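Local coordinates for FAD linked oxidase-like protein (Myceliophthora thermophila, PDB 5L6G) that oxidises the C1 hydroxyl of xylose, xylooligosaccharides and related sugars to lactones with a bicovalently bound FAD, reducing oxygen to hydrogen peroxide, at residues S346-V360 against H434-Y448. Residues are numbered along the deposited sequence; the frame is centred on the assembly and turned at random.
With FAD (flavin-adenine dinucleotide), chain D.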
ATOM      1  N   SER A 346      -3.750  -1.618 -10.455  1.00  9.98           N
ATOM      2  CA  SER A 346      -4.446  -2.336  -9.425  1.00 10.02           C
ATOM      3  C   SER A 346      -5.918  -2.419  -9.737  1.00 10.10           C
ATOM      4  O   SER A 346      -6.432  -1.753 -10.667  1.00 10.22           O
ATOM      5  CB  SER A 346      -4.259  -1.597  -8.101  1.00  9.99           C
ATOM      6  OG  SER A 346      -5.078  -0.453  -8.055  1.00 10.31           O
ATOM      7  N   LEU A 347      -6.592  -3.242  -8.950  1.00  9.92           N
ATOM      8  CA  LEU A 347      -8.012  -3.339  -8.969  1.00 10.46           C
ATOM      9  C   LEU A 347      -8.474  -3.856  -7.620  1.00 10.46           C
ATOM     10  O   LEU A 347      -7.734  -4.536  -6.894  1.00 10.12           O
ATOM     11  CB  LEU A 347      -8.497  -4.345 -10.027  1.00 11.05           C
ATOM     12  CG  LEU A 347      -8.847  -3.916 -11.442  1.00 11.67           C
ATOM     13  CD1 LEU A 347      -9.267  -5.168 -12.196  1.00 12.05           C
ATOM     14  CD2 LEU A 347      -9.964  -2.911 -11.491  1.00 11.93           C
ATOM     15  N   VAL A 348      -9.713  -3.502  -7.319  1.00 10.82           N
ATOM     16  CA  VAL A 348     -10.512  -4.149  -6.298  1.00 10.68           C
ATOM     17  C   VAL A 348     -11.771  -4.564  -7.031  1.00 10.62           C
ATOM     18  O   VAL A 348     -12.339  -3.775  -7.790  1.00 10.66           O
ATOM     19  CB  VAL A 348     -10.864  -3.183  -5.165  1.00 10.85           C
ATOM     20  CG1 VAL A 348     -11.798  -3.841  -4.154  1.00 11.10           C
ATOM     21  CG2 VAL A 348      -9.587  -2.710  -4.480  1.00 10.70           C
ATOM     22  N   THR A 349     -12.183  -5.811  -6.870  1.00 10.31           N
ATOM     23  CA  THR A 349     -13.385  -6.272  -7.517  1.00 10.50           C
ATOM     24  C   THR A 349     -14.221  -7.115  -6.550  1.00 10.87           C
ATOM     25  O   THR A 349     -13.733  -7.647  -5.540  1.00 10.89           O
ATOM     26  CB  THR A 349     -13.132  -7.144  -8.786  1.00 10.39           C
ATOM     27  OG1 THR A 349     -12.729  -8.474  -8.412  1.00 10.15           O
ATOM     28  CG2 THR A 349     -12.140  -6.554  -9.777  1.00 10.21           C
ATOM     29  N   SER A 350     -15.487  -7.228  -6.903  1.00 11.30           N
ATOM     30  CA  SER A 350     -16.372  -8.251  -6.363  1.00 11.66           C
ATOM     31  C   SER A 350     -15.957  -9.608  -6.919  1.00 11.50           C
ATOM     32  O   SER A 350     -14.940  -9.729  -7.603  1.00 11.13           O
ATOM     33  CB  SER A 350     -17.797  -7.928  -6.808  1.00 12.20           C
ATOM     34  OG  SER A 350     -17.863  -7.896  -8.234  1.00 12.57           O
ATOM     35  N   ALA A 351     -16.749 -10.638  -6.638  1.00 11.82           N
ATOM     36  CA  ALA A 351     -16.673 -11.851  -7.446  1.00 11.87           C
ATOM     37  C   ALA A 351     -16.889 -11.461  -8.918  1.00 11.98           C
ATOM     38  O   ALA A 351     -17.540 -10.473  -9.225  1.00 12.11           O
ATOM     39  CB  ALA A 351     -17.692 -12.876  -6.998  1.00 12.41           C
ATOM     40  N   LEU A 352     -16.309 -12.231  -9.817  1.00 12.09           N
ATOM     41  CA  LEU A 352     -16.366 -11.937 -11.239  1.00 12.41           C
ATOM     42  C   LEU A 352     -17.389 -12.840 -11.922  1.00 13.22           C
ATOM     43  O   LEU A 352     -17.403 -14.041 -11.688  1.00 13.47           O
ATOM     44  CB  LEU A 352     -14.986 -12.180 -11.846  1.00 12.14           C
ATOM     45  CG  LEU A 352     -13.868 -11.324 -11.243  1.00 11.82           C
ATOM     46  CD1 LEU A 352     -12.543 -11.595 -11.922  1.00 11.72           C
ATOM     47  CD2 LEU A 352     -14.226  -9.866 -11.322  1.00 11.72           C
ATOM     48  N   PRO A 353     -18.257 -12.265 -12.759  1.00 13.92           N
ATOM     49  CA  PRO A 353     -19.119 -13.103 -13.541  1.00 14.64           C
ATOM     50  C   PRO A 353     -18.288 -13.966 -14.509  1.00 14.95           C
ATOM     51  O   PRO A 353     -17.195 -13.559 -14.906  1.00 14.89           O
ATOM     52  CB  PRO A 353     -20.039 -12.111 -14.254  1.00 15.14           C
ATOM     53  CG  PRO A 353     -19.401 -10.804 -14.176  1.00 14.62           C
ATOM     54  CD  PRO A 353     -18.416 -10.830 -13.054  1.00 13.93           C
ATOM     55  N   PRO A 354     -18.765 -15.168 -14.833  1.00 16.06           N
ATOM     56  CA  PRO A 354     -17.987 -16.065 -15.689  1.00 16.49           C
ATOM     57  C   PRO A 354     -17.573 -15.463 -17.043  1.00 17.43           C
ATOM     58  O   PRO A 354     -16.500 -15.768 -17.518  1.00 17.37           O
ATOM     59  CB  PRO A 354     -18.917 -17.256 -15.861  1.00 16.88           C
ATOM     60  CG  PRO A 354     -19.630 -17.319 -14.553  1.00 16.85           C
ATOM     61  CD  PRO A 354     -19.891 -15.883 -14.187  1.00 16.40           C
ATOM     62  N   ASP A 355     -18.417 -14.614 -17.623  1.00 18.98           N
ATOM     63  CA  ASP A 355     -18.091 -13.880 -18.857  1.00 20.12           C
ATOM     64  C   ASP A 355     -16.818 -13.034 -18.690  1.00 18.48           C
ATOM     65  O   ASP A 355     -15.966 -13.003 -19.584  1.00 18.03           O
ATOM     66  CB  ASP A 355     -19.278 -13.001 -19.315  1.00 22.32           C
ATOM     67  CG  ASP A 355     -19.982 -12.262 -18.140  1.00 25.04           C
ATOM     68  OD1 ASP A 355     -20.633 -12.950 -17.312  1.00 29.06           O
ATOM     69  OD2 ASP A 355     -19.901 -11.016 -18.054  1.00 25.40           O
ATOM     70  N   VAL A 356     -16.685 -12.389 -17.527  1.00 17.03           N
ATOM     71  CA  VAL A 356     -15.484 -11.644 -17.189  1.00 15.59           C
ATOM     72  C   VAL A 356     -14.329 -12.595 -16.881  1.00 14.78           C
ATOM     73  O   VAL A 356     -13.210 -12.365 -17.323  1.00 14.24           O
ATOM     74  CB  VAL A 356     -15.717 -10.685 -16.004  1.00 15.41           C
ATOM     75  CG1 VAL A 356     -14.416 -10.053 -15.529  1.00 14.77           C
ATOM     76  CG2 VAL A 356     -16.723  -9.617 -16.391  1.00 16.04           C
ATOM     77  N   LEU A 357     -14.569 -13.655 -16.112  1.00 14.36           N
ATOM     78  CA  LEU A 357     -13.515 -14.645 -15.926  1.00 14.30           C
ATOM     79  C   LEU A 357     -12.936 -15.073 -17.295  1.00 15.00           C
ATOM     80  O   LEU A 357     -11.717 -15.150 -17.473  1.00 14.68           O
ATOM     81  CB  LEU A 357     -14.039 -15.862 -15.170  1.00 14.73           C
ATOM     82  CG  LEU A 357     -14.323 -15.630 -13.692  1.00 14.31           C
ATOM     83  CD1 LEU A 357     -14.928 -16.848 -13.033  1.00 14.77           C
ATOM     84  CD2 LEU A 357     -13.042 -15.244 -12.982  1.00 14.06           C
ATOM     85  N   GLU A 358     -13.804 -15.332 -18.261  1.00 15.81           N
ATOM     86  CA  GLU A 358     -13.346 -15.796 -19.566  1.00 17.11           C
ATOM     87  C   GLU A 358     -12.489 -14.758 -20.276  1.00 16.67           C
ATOM     88  O   GLU A 358     -11.440 -15.088 -20.831  1.00 15.90           O
ATOM     89  CB  GLU A 358     -14.533 -16.182 -20.445  1.00 19.11           C
ATOM     90  CG  GLU A 358     -15.263 -17.426 -19.956  1.00 21.00           C
ATOM     91  CD  GLU A 358     -14.629 -18.744 -20.399  1.00 22.76           C
ATOM     92  OE1 GLU A 358     -13.559 -18.737 -21.073  1.00 23.62           O
ATOM     93  OE2 GLU A 358     -15.211 -19.799 -20.016  1.00 24.62           O
ATOM     94  N   ARG A 359     -12.924 -13.503 -20.253  1.00 16.65           N
ATOM     95  CA  ARG A 359     -12.152 -12.457 -20.915  1.00 17.01           C
ATOM     96  C   ARG A 359     -10.793 -12.234 -20.230  1.00 15.58           C
ATOM     97  O   ARG A 359      -9.773 -12.075 -20.883  1.00 15.13           O
ATOM     98  CB  ARG A 359     -12.974 -11.177 -21.010  1.00 19.28           C
ATOM     99  CG  ARG A 359     -14.243 -11.384 -21.842  1.00 22.12           C
ATOM    100  CD  ARG A 359     -15.091 -10.124 -21.971  1.00 25.65           C
ATOM    101  NE  ARG A 359     -15.229  -9.420 -20.690  1.00 28.48           N
ATOM    102  CZ  ARG A 359     -14.964  -8.126 -20.466  1.00 30.37           C
ATOM    103  NH1 ARG A 359     -14.559  -7.301 -21.443  1.00 32.72           N
ATOM    104  NH2 ARG A 359     -15.140  -7.631 -19.250  1.00 28.49           N
ATOM    105  N   VAL A 360     -10.793 -12.222 -18.907  1.00 14.38           N
ATOM    106  CA  VAL A 360      -9.569 -12.071 -18.112  1.00 13.63           C
ATOM    107  C   VAL A 360      -8.624 -13.240 -18.345  1.00 13.54           C
ATOM    108  O   VAL A 360      -7.407 -13.054 -18.491  1.00 13.00           O
ATOM    109  CB  VAL A 360      -9.932 -11.940 -16.606  1.00 13.40           C
ATOM    110  CG1 VAL A 360      -8.710 -12.093 -15.696  1.00 13.13           C
ATOM    111  CG2 VAL A 360     -10.644 -10.613 -16.362  1.00 13.43           C
ATOM    112  N   HIS A 434      -9.123  -3.589 -18.611  1.00 14.65           N
ATOM    113  CA  HIS A 434     -10.331  -3.503 -19.430  1.00 16.60           C
ATOM    114  C   HIS A 434     -11.123  -4.818 -19.480  1.00 15.37           C
ATOM    115  O   HIS A 434     -12.340  -4.802 -19.519  1.00 14.87           O
ATOM    116  CB  HIS A 434      -9.986  -3.076 -20.839  1.00 19.03           C
ATOM    117  CG  HIS A 434     -11.176  -2.701 -21.667  1.00 23.01           C
ATOM    118  ND1 HIS A 434     -11.750  -1.449 -21.614  1.00 25.20           N
ATOM    119  CD2 HIS A 434     -11.871  -3.395 -22.600  1.00 25.71           C
ATOM    120  CE1 HIS A 434     -12.763  -1.394 -22.463  1.00 26.56           C
ATOM    121  NE2 HIS A 434     -12.856  -2.560 -23.077  1.00 26.88           N
ATOM    122  N   ALA A 435     -10.429  -5.953 -19.468  1.00 14.65           N
ATOM    123  CA  ALA A 435     -11.096  -7.255 -19.460  1.00 14.48           C
ATOM    124  C   ALA A 435     -11.938  -7.439 -18.194  1.00 13.90           C
ATOM    125  O   ALA A 435     -12.950  -8.142 -18.223  1.00 14.21           O
ATOM    126  CB  ALA A 435     -10.086  -8.399 -19.590  1.00 14.36           C
ATOM    127  N   PHE A 436     -11.525  -6.833 -17.087  1.00 13.12           N
ATOM    128  CA  PHE A 436     -12.324  -6.871 -15.858  1.00 12.82           C
ATOM    129  C   PHE A 436     -13.452  -5.849 -15.921  1.00 13.24           C
ATOM    130  O   PHE A 436     -14.629  -6.169 -15.710  1.00 13.32           O
ATOM    131  CB  PHE A 436     -11.482  -6.565 -14.601  1.00 12.43           C
ATOM    132  CG  PHE A 436     -10.426  -7.591 -14.256  1.00 11.96           C
ATOM    133  CD1 PHE A 436      -9.184  -7.577 -14.876  1.00 11.73           C
ATOM    134  CD2 PHE A 436     -10.643  -8.518 -13.234  1.00 11.83           C
ATOM    135  CE1 PHE A 436      -8.198  -8.464 -14.515  1.00 11.50           C
ATOM    136  CE2 PHE A 436      -9.662  -9.413 -12.864  1.00 11.64           C
ATOM    137  CZ  PHE A 436      -8.439  -9.399 -13.502  1.00 11.69           C
ATOM    138  N   THR A 437     -13.095  -4.596 -16.205  1.00 13.20           N
ATOM    139  CA  THR A 437     -14.016  -3.493 -15.964  1.00 13.77           C
ATOM    140  C   THR A 437     -15.133  -3.422 -17.007  1.00 14.46           C
ATOM    141  O   THR A 437     -16.187  -2.864 -16.723  1.00 14.66           O
ATOM    142  CB  THR A 437     -13.285  -2.136 -15.863  1.00 13.80           C
ATOM    143  OG1 THR A 437     -12.586  -1.874 -17.080  1.00 13.97           O
ATOM    144  CG2 THR A 437     -12.299  -2.139 -14.693  1.00 13.43           C
ATOM    145  N   GLY A 438     -14.916  -4.024 -18.178  1.00 14.60           N
ATOM    146  CA  GLY A 438     -15.940  -4.102 -19.213  1.00 15.47           C
ATOM    147  C   GLY A 438     -17.190  -4.836 -18.753  1.00 15.91           C
ATOM    148  O   GLY A 438     -18.290  -4.565 -19.239  1.00 16.70           O
ATOM    149  N   GLY A 439     -17.037  -5.749 -17.794  1.00 15.54           N
ATOM    150  CA  GLY A 439     -18.144  -6.562 -17.338  1.00 15.78           C
ATOM    151  C   GLY A 439     -18.586  -6.313 -15.914  1.00 15.75           C
ATOM    152  O   GLY A 439     -19.372  -7.089 -15.393  1.00 16.13           O
ATOM    153  N   LEU A 440     -18.101  -5.239 -15.284  1.00 15.57           N
ATOM    154  CA  LEU A 440     -18.481  -4.905 -13.910  1.00 15.68           C
ATOM    155  C   LEU A 440     -19.016  -3.478 -13.856  1.00 16.49           C
ATOM    156  O   LEU A 440     -18.413  -2.576 -14.455  1.00 16.48           O
ATOM    157  CB  LEU A 440     -17.277  -5.001 -12.987  1.00 14.88           C
ATOM    158  CG  LEU A 440     -16.573  -6.357 -12.899  1.00 14.52           C
ATOM    159  CD1 LEU A 440     -15.263  -6.202 -12.155  1.00 13.94           C
ATOM    160  CD2 LEU A 440     -17.457  -7.372 -12.216  1.00 14.72           C
ATOM    161  N   ASP A 441     -20.125  -3.258 -13.155  1.00 17.30           N
ATOM    162  CA  ASP A 441     -20.578  -1.898 -12.907  1.00 18.41           C
ATOM    163  C   ASP A 441     -19.503  -1.193 -12.071  1.00 17.44           C
ATOM    164  O   ASP A 441     -18.728  -1.833 -11.362  1.00 15.82           O
ATOM    165  CB  ASP A 441     -21.890  -1.859 -12.127  1.00 20.23           C
ATOM    166  CG  ASP A 441     -22.452  -0.442 -12.014  1.00 22.22           C
ATOM    167  OD1 ASP A 441     -22.975   0.015 -13.046  1.00 24.71           O
ATOM    168  OD2 ASP A 441     -22.355   0.231 -10.931  1.00 22.37           O
ATOM    169  N   SER A 442     -19.499   0.133 -12.127  1.00 17.56           N
ATOM    170  CA  SER A 442     -18.548   0.922 -11.360  1.00 17.45           C
ATOM    171  C   SER A 442     -18.730   0.781  -9.850  1.00 16.99           C
ATOM    172  O   SER A 442     -17.827   1.072  -9.100  1.00 17.02           O
ATOM    173  CB  SER A 442     -18.648   2.388 -11.775  1.00 18.15           C
ATOM    174  OG  SER A 442     -19.974   2.845 -11.562  1.00 19.45           O
ATOM    175  N   SER A 443     -19.891   0.344  -9.404  1.00 17.01           N
ATOM    176  CA  SER A 443     -20.087  -0.007  -8.001  1.00 17.19           C
ATOM    177  C   SER A 443     -19.398  -1.309  -7.594  1.00 16.47           C
ATOM    178  O   SER A 443     -19.335  -1.629  -6.401  1.00 16.99           O
ATOM    179  CB  SER A 443     -21.587  -0.096  -7.684  1.00 17.97           C
ATOM    180  OG  SER A 443     -22.153  -1.229  -8.298  1.00 18.34           O
ATOM    181  N   ASP A 444     -18.879  -2.065  -8.559  1.00 15.73           N
ATOM    182  CA  ASP A 444     -18.276  -3.362  -8.272  1.00 14.96           C
ATOM    183  C   ASP A 444     -16.776  -3.423  -8.570  1.00 13.61           C
ATOM    184  O   ASP A 444     -16.160  -4.479  -8.527  1.00 12.93           O
ATOM    185  CB  ASP A 444     -19.049  -4.446  -9.019  1.00 16.04           C
ATOM    186  CG  ASP A 444     -20.351  -4.788  -8.343  1.00 17.41           C
ATOM    187  OD1 ASP A 444     -20.317  -5.416  -7.266  1.00 18.20           O
ATOM    188  OD2 ASP A 444     -21.413  -4.436  -8.886  1.00 19.12           O
ATOM    189  N   TRP A 445     -16.156  -2.272  -8.804  1.00 12.77           N
ATOM    190  CA  TRP A 445     -14.708  -2.240  -8.849  1.00 11.79           C
ATOM    191  C   TRP A 445     -14.175  -0.885  -8.470  1.00 11.59           C
ATOM    192  O   TRP A 445     -14.851   0.142  -8.613  1.00 11.72           O
ATOM    193  CB  TRP A 445     -14.168  -2.674 -10.225  1.00 11.36           C
ATOM    194  CG  TRP A 445     -14.447  -1.713 -11.334  1.00 11.38           C
ATOM    195  CD1 TRP A 445     -15.558  -1.662 -12.112  1.00 11.86           C
ATOM    196  CD2 TRP A 445     -13.598  -0.654 -11.777  1.00 11.05           C
ATOM    197  NE1 TRP A 445     -15.462  -0.631 -13.021  1.00 11.88           N
ATOM    198  CE2 TRP A 445     -14.254  -0.010 -12.848  1.00 11.41           C
ATOM    199  CE3 TRP A 445     -12.336  -0.196 -11.382  1.00 10.56           C
ATOM    200  CZ2 TRP A 445     -13.702   1.084 -13.521  1.00 11.43           C
ATOM    201  CZ3 TRP A 445     -11.771   0.879 -12.069  1.00 10.64           C
ATOM    202  CH2 TRP A 445     -12.473   1.518 -13.120  1.00 11.03           C
ATOM    203  N   GLY A 446     -12.953  -0.913  -7.956  1.00 11.46           N
ATOM    204  CA  GLY A 446     -12.199   0.293  -7.675  1.00 11.28           C
ATOM    205  C   GLY A 446     -10.731   0.011  -7.877  1.00 10.97           C
ATOM    206  O   GLY A 446     -10.361  -1.031  -8.415  1.00 11.08           O
ATOM    207  N   MET A 447      -9.891   0.943  -7.449  1.00 10.53           N
ATOM    208  CA  MET A 447      -8.452   0.777  -7.538  1.00 10.37           C
ATOM    209  C   MET A 447      -7.804   1.244  -6.247  1.00 10.23           C
ATOM    210  O   MET A 447      -8.440   1.886  -5.430  1.00 10.27           O
ATOM    211  CB  MET A 447      -7.907   1.530  -8.751  1.00 10.19           C
ATOM    212  CG  MET A 447      -8.223   0.812 -10.058  1.00 10.30           C
ATOM    213  SD  MET A 447      -7.815   1.742 -11.549  1.00 10.60           S
ATOM    214  CE  MET A 447      -8.042   0.486 -12.805  1.00 10.78           C
ATOM    215  N   TYR A 448      -6.535   0.916  -6.087  1.00 10.43           N
ATOM    216  CA  TYR A 448      -5.868   0.974  -4.795  1.00 10.54           C
ATOM    217  C   TYR A 448      -4.605   1.769  -4.929  1.00 10.43           C
ATOM    218  O   TYR A 448      -3.653   1.330  -5.565  1.00 10.49           O
ATOM    219  CB  TYR A 448      -5.551  -0.452  -4.361  1.00 10.76           C
ATOM    220  CG  TYR A 448      -4.773  -0.647  -3.082  1.00 11.12           C
ATOM    221  CD1 TYR A 448      -5.143  -0.033  -1.910  1.00 11.90           C
ATOM    222  CD2 TYR A 448      -3.704  -1.519  -3.040  1.00 11.43           C
ATOM    223  CE1 TYR A 448      -4.446  -0.256  -0.727  1.00 12.57           C
ATOM    224  CE2 TYR A 448      -3.007  -1.766  -1.870  1.00 11.82           C
ATOM    225  CZ  TYR A 448      -3.388  -1.151  -0.713  1.00 12.34           C
ATOM    226  OH  TYR A 448      -2.667  -1.394   0.442  1.00 13.55           O
TER
HETATM  227  PA  FAD D 501       6.134   7.315  -0.390  1.00  9.98           P
HETATM  228  O1A FAD D 501       7.152   7.929   0.542  1.00  9.87           O
HETATM  229  O2A FAD D 501       6.465   7.331  -1.848  1.00  8.78           O
HETATM  230  O5B FAD D 501       4.702   7.887  -0.080  1.00 10.20           O
HETATM  231  C5B FAD D 501       3.517   7.476  -0.767  1.00  9.94           C
HETATM  232  C4B FAD D 501       2.450   8.539  -0.627  1.00  9.91           C
HETATM  233  O4B FAD D 501       2.155   8.733   0.758  1.00  9.88           O
HETATM  234  C3B FAD D 501       2.892   9.891  -1.164  1.00  9.73           C
HETATM  235  O3B FAD D 501       1.766  10.590  -1.650  1.00 10.14           O
HETATM  236  C2B FAD D 501       3.418  10.594   0.061  1.00 10.08           C
HETATM  237  O2B FAD D 501       3.447  12.011  -0.061  1.00  9.78           O
HETATM  238  C1B FAD D 501       2.469  10.082   1.121  1.00  9.71           C
HETATM  239  N9A FAD D 501       3.104  10.121   2.441  1.00  9.44           N
HETATM  240  C8A FAD D 501       4.245   9.558   2.828  1.00  9.69           C
HETATM  241  N7A FAD D 501       4.505   9.842   4.127  1.00  9.57           N
HETATM  242  C5A FAD D 501       3.482  10.588   4.543  1.00  9.58           C
HETATM  243  C6A FAD D 501       3.141  11.252   5.799  1.00  9.84           C
HETATM  244  N6A FAD D 501       3.990  11.083   6.831  1.00 10.53           N
HETATM  245  N1A FAD D 501       2.009  11.986   5.831  1.00  9.97           N
HETATM  246  C2A FAD D 501       1.183  12.117   4.791  1.00  9.65           C
HETATM  247  N3A FAD D 501       1.440  11.523   3.587  1.00 10.02           N
HETATM  248  C4A FAD D 501       2.565  10.770   3.441  1.00  9.59           C
HETATM  249  N1  FAD D 501       1.408  -2.288  -0.505  1.00 12.22           N
HETATM  250  C2  FAD D 501       0.555  -3.151   0.132  1.00 12.68           C
HETATM  251  O2  FAD D 501      -0.612  -2.762   0.415  1.00 12.95           O
HETATM  252  N3  FAD D 501       0.963  -4.393   0.491  1.00 12.61           N
HETATM  253  C4  FAD D 501       2.218  -4.848   0.253  1.00 13.12           C
HETATM  254  O4  FAD D 501       2.613  -6.003   0.579  1.00 13.36           O
HETATM  255  C4X FAD D 501       3.192  -3.976  -0.438  1.00 13.12           C
HETATM  256  N5  FAD D 501       4.473  -4.351  -0.722  1.00 13.90           N
HETATM  257  C5X FAD D 501       5.384  -3.512  -1.343  1.00 14.20           C
HETATM  258  C6  FAD D 501       6.706  -3.895  -1.604  1.00 14.73           C
HETATM  259  C7  FAD D 501       7.580  -3.008  -2.253  1.00 14.05           C
HETATM  260  C7M FAD D 501       8.988  -3.469  -2.535  1.00 14.98           C
HETATM  261  C8  FAD D 501       7.137  -1.621  -2.632  1.00 12.58           C
HETATM  262  C8M FAD D 501       8.085  -0.612  -3.269  1.00 12.15           C
HETATM  263  C9  FAD D 501       5.824  -1.260  -2.349  1.00 12.50           C
HETATM  264  C9A FAD D 501       4.923  -2.150  -1.736  1.00 12.43           C
HETATM  265  N10 FAD D 501       3.575  -1.799  -1.462  1.00 12.32           N
HETATM  266  C10 FAD D 501       2.677  -2.655  -0.819  1.00 12.53           C
HETATM  267  C1' FAD D 501       3.032  -0.493  -1.818  1.00 11.38           C
HETATM  268  C2' FAD D 501       3.147   0.498  -0.704  1.00 10.51           C
HETATM  269  O2' FAD D 501       2.106   0.207   0.232  1.00 10.41           O
HETATM  270  C3' FAD D 501       2.883   1.860  -1.322  1.00 10.29           C
HETATM  271  O3' FAD D 501       3.806   2.133  -2.382  1.00  9.90           O
HETATM  272  C4' FAD D 501       3.018   2.922  -0.227  1.00 10.07           C
HETATM  273  O4' FAD D 501       2.140   4.015  -0.532  1.00 10.84           O
HETATM  274  C5' FAD D 501       4.458   3.357  -0.122  1.00 10.24           C
HETATM  275  O5' FAD D 501       4.659   4.051   1.112  1.00 10.12           O
HETATM  276  P   FAD D 501       5.992   4.881   1.264  1.00  9.81           P
HETATM  277  O1P FAD D 501       5.969   5.705   2.512  1.00  9.44           O
HETATM  278  O2P FAD D 501       7.173   3.986   1.061  1.00  9.63           O
HETATM  279  O3P FAD D 501       5.971   5.746  -0.084  1.00  9.76           O
HETATM  280  O   HOH W   1      -3.874   1.598  -9.024  1.00 10.69           O
HETATM  281  O   HOH W   2     -20.950  -8.816 -16.599  1.00 14.22           O
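With CG anti to its carbonyl carbon (chi1 -66°), F436 sends its ring in between L347 and V360, and V360, with CG1 anti to the backbone N (chi1 167°), turns its other methyl, CG2, onto one face of that ring. V360 CG2 sits over the middle of this face, 3.5 Å from the F436 ring centroid; L347 CD1 presses on the opposite face nearer the rim, 3.4 Å from F436 CG. L352 CD1 approaches obliquely at F436 CE2. A flat, apolar ring suits this slot between strand and helix, and an alanine here would probably leave the methyls of L347 and V360 facing a gap and loosen helix 354-368 against helix 426-437. Beyond the ring, in the loop that follows helix 426-437, L440 splits its branches, CD1 meeting T349 CG2 and L352 CD2 while CD2 rests on P353 CD at 3.7 Å. G439 suits its turn because V356 CG2 lies only 3.5 Å from G439 CA, where a side chain would collide. The strands pair antiparallel: V348 N gives a 2.8 Å hydrogen bond to G446 O from well above the carbonyl plane, and G446 N returns one to V348 O. S346, small and polar, accepts from Y448 N at OG (2.8 Å, 161° at the hydrogen). The Y448 hydroxyl then donates a very short 2.5 Å hydrogen bond to FAD O2, the flavin carbonyl oxygen meeting the tyrosine edge-on, roughly level with the ring; G168 and N450 also bond this hydroxyl. Short strand 445-446 thus closes one edge of the antiparallel substrate-domain sheet, packed against helices, and leads directly into the flavin site of this berberine-bridge-enzyme-like oxidase.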